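SnoaL-like domain-containing protein (Novosphingobium aromaticivorans, PDB 2RFR) is of unknown function but adopts the cystatin-like NTF2 fold of the SnoaL-like family, whose curved sheet and long helix commonly form a ligand pocket. Local coordinates at residues T124-P129 and R133-E138. Residues are numbered along the deposited sequence; the frame is centred on the assembly and turned at random.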
loop_
_atom_site.group_PDB
_atom_site.type_symbol
_atom_site.label_atom_id
_atom_site.label_comp_id
_atom_site.label_asym_id
_atom_site.label_seq_id
_atom_site.Cartn_x
_atom_site.Cartn_y
_atom_site.Cartn_z
ATOM N N THR A 124 -7.126 -14.139 7.994
ATOM C CA THR A 124 -8.555 -14.387 7.996
ATOM C C THR A 124 -9.222 -13.465 8.971
ATOM O O THR A 124 -8.625 -13.053 9.970
ATOM C CB THR A 124 -8.872 -15.810 8.283
ATOM O OG1 THR A 124 -8.447 -16.124 9.588
ATOM C CG2 THR A 124 -8.276 -16.792 7.294
ATOM N N PHE A 125 -10.493 -13.146 8.689
ATOM C CA PHE A 125 -11.262 -12.177 9.466
ATOM C C PHE A 125 -12.674 -12.683 9.649
ATOM O O PHE A 125 -13.185 -13.473 8.858
ATOM C CB PHE A 125 -11.322 -10.823 8.751
ATOM C CG PHE A 125 -10.000 -10.233 8.395
ATOM C CD1 PHE A 125 -9.399 -10.583 7.242
ATOM C CD2 PHE A 125 -9.332 -9.388 9.239
ATOM C CE1 PHE A 125 -8.157 -10.068 6.904
ATOM C CE2 PHE A 125 -8.066 -8.861 8.930
ATOM C CZ PHE A 125 -7.478 -9.244 7.752
ATOM N N ARG A 126 -13.339 -12.114 10.641
ATOM C CA ARG A 126 -14.779 -12.311 10.753
ATOM C C ARG A 126 -15.464 -11.074 11.244
ATOM O O ARG A 126 -14.912 -10.249 11.924
ATOM C CB ARG A 126 -15.108 -13.525 11.555
ATOM C CG ARG A 126 -14.943 -13.417 12.964
ATOM C CD ARG A 126 -15.697 -14.631 13.591
ATOM N NE ARG A 126 -15.490 -14.577 14.997
ATOM C CZ ARG A 126 -14.658 -15.334 15.716
ATOM N NH1 ARG A 126 -13.944 -16.326 15.182
ATOM N NH2 ARG A 126 -14.610 -15.100 17.014
ATOM N N ARG A 127 -16.725 -10.979 10.862
ATOM C CA ARG A 127 -17.559 -9.865 11.270
ATOM C C ARG A 127 -17.997 -10.142 12.679
ATOM O O ARG A 127 -18.642 -11.126 12.908
ATOM C CB ARG A 127 -18.783 -9.776 10.342
ATOM C CG ARG A 127 -19.591 -8.494 10.536
ATOM C CD ARG A 127 -20.970 -8.623 9.826
ATOM N NE ARG A 127 -20.838 -8.990 8.407
ATOM C CZ ARG A 127 -20.489 -8.115 7.448
ATOM N NH1 ARG A 127 -20.310 -6.800 7.693
ATOM N NH2 ARG A 127 -20.373 -8.531 6.194
ATOM N N THR A 128 -17.775 -9.252 13.588
ATOM C CA THR A 128 -18.238 -9.381 14.965
ATOM C C THR A 128 -19.218 -8.272 15.204
ATOM O O THR A 128 -19.307 -7.346 14.421
ATOM C CB THR A 128 -17.073 -9.231 15.976
ATOM O OG1 THR A 128 -16.734 -7.843 16.180
ATOM C CG2 THR A 128 -15.834 -10.061 15.555
ATOM N N PRO A 129 -19.932 -8.322 16.337
ATOM C CA PRO A 129 -20.842 -7.207 16.629
ATOM C C PRO A 129 -20.176 -5.848 16.747
ATOM O O PRO A 129 -20.853 -4.831 16.543
ATOM C CB PRO A 129 -21.510 -7.644 17.948
ATOM C CG PRO A 129 -21.458 -9.121 17.925
ATOM C CD PRO A 129 -20.110 -9.447 17.270
ATOM N N ARG A 133 -12.835 -8.186 12.706
ATOM C CA ARG A 133 -11.633 -8.484 13.494
ATOM C C ARG A 133 -10.879 -9.635 12.852
ATOM O O ARG A 133 -11.458 -10.488 12.179
ATOM C CB ARG A 133 -12.017 -8.895 14.933
ATOM C CG ARG A 133 -12.672 -7.838 15.771
ATOM C CD ARG A 133 -11.753 -6.713 16.164
ATOM N NE ARG A 133 -12.399 -5.725 17.017
ATOM C CZ ARG A 133 -13.095 -4.695 16.591
ATOM N NH1 ARG A 133 -13.358 -4.505 15.319
ATOM N NH2 ARG A 133 -13.599 -3.846 17.466
ATOM N N ALA A 134 -9.562 -9.651 13.040
ATOM C CA ALA A 134 -8.752 -10.741 12.594
ATOM C C ALA A 134 -9.015 -12.011 13.393
ATOM O O ALA A 134 -9.218 -11.973 14.618
ATOM C CB ALA A 134 -7.239 -10.360 12.691
ATOM N N VAL A 135 -8.984 -13.147 12.723
ATOM C CA VAL A 135 -9.110 -14.460 13.366
ATOM C C VAL A 135 -7.762 -15.135 13.416
ATOM O O VAL A 135 -7.277 -15.476 14.482
ATOM C CB VAL A 135 -10.148 -15.313 12.646
ATOM C CG1 VAL A 135 -10.178 -16.757 13.233
ATOM C CG2 VAL A 135 -11.524 -14.640 12.734
ATOM N N ARG A 136 -7.098 -15.289 12.276
ATOM C CA ARG A 136 -5.776 -15.908 12.218
ATOM C C ARG A 136 -4.923 -15.135 11.231
ATOM O O ARG A 136 -5.353 -14.782 10.125
ATOM C CB ARG A 136 -5.891 -17.368 11.789
ATOM C CG ARG A 136 -4.576 -18.106 11.795
ATOM C CD ARG A 136 -4.809 -19.628 11.662
ATOM N NE ARG A 136 -3.597 -20.423 11.495
ATOM C CZ ARG A 136 -2.844 -21.008 12.443
ATOM N NH1 ARG A 136 -3.123 -20.894 13.697
ATOM N NH2 ARG A 136 -1.755 -21.681 12.078
ATOM N N ARG A 137 -3.655 -14.916 11.599
ATOM C CA ARG A 137 -2.648 -14.420 10.657
ATOM C C ARG A 137 -1.565 -15.481 10.619
ATOM O O ARG A 137 -1.129 -15.959 11.663
ATOM C CB ARG A 137 -2.041 -13.106 11.156
ATOM C CG ARG A 137 -0.971 -12.505 10.219
ATOM C CD ARG A 137 -0.406 -11.252 10.797
ATOM N NE ARG A 137 0.700 -10.787 9.947
ATOM C CZ ARG A 137 1.387 -9.703 10.226
ATOM N NH1 ARG A 137 1.140 -8.986 11.297
ATOM N NH2 ARG A 137 2.324 -9.336 9.403
ATOM N N GLU A 138 -1.111 -15.803 9.407
ATOM C CA GLU A 138 -0.002 -16.710 9.196
ATOM C C GLU A 138 1.025 -15.965 8.346
ATOM O O GLU A 138 0.702 -15.344 7.355
ATOM C CB GLU A 138 -0.473 -17.942 8.419
ATOM C CG GLU A 138 -1.462 -18.827 9.185
ATOM C CD GLU A 138 -2.112 -19.863 8.357
ATOM O OE1 GLU A 138 -2.290 -19.702 7.148
ATOM O OE2 GLU A 138 -2.565 -20.836 8.951
#
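A classic beta bulge is built into the antiparallel hairpin of strands 112-128 and 131-141 in the curved sheet of this NTF2-like fold: Val-135 and Arg-136 both face the single residue Thr-124. On the turn side of the bulge the pairing is regular, with Arg-126 and Arg-133 exchanging two backbone hydrogen bonds, Arg-126 N to Arg-133 O at 2.9 Å and Arg-133 N to Arg-126 O at 3.0 Å. Val-135 N gives a straight bond (179°) to Thr-124 O, 2.8 Å away, yet sits above the carbonyl plane; Thr-124 N returns a bond to Arg-136 O. The additional amide, Arg-136 N, turns to the Thr-124 hydroxyl, making a weak, bent bond to OG1 at 3.1 Å, a position OG1 gains by standing between its own backbone N and carbonyl carbon (chi1 64°). The Phe-125 side chain packs against Ile-21, Leu-24 and Ile-25 of helix 5-33, and its CE2 touches Ala-134 CB at 4.1 Å. From the bulge itself the extended Arg-136 side chain forms salt bridges, through NH1 to Glu-49 and through NE to Glu-138 OE2 (2.8 Å), which lies in the guanidinium plane. Val-135 crosses the Arg-126 side chain at about a right angle, its CG2 resting 3.6 Å from Arg-126 CG.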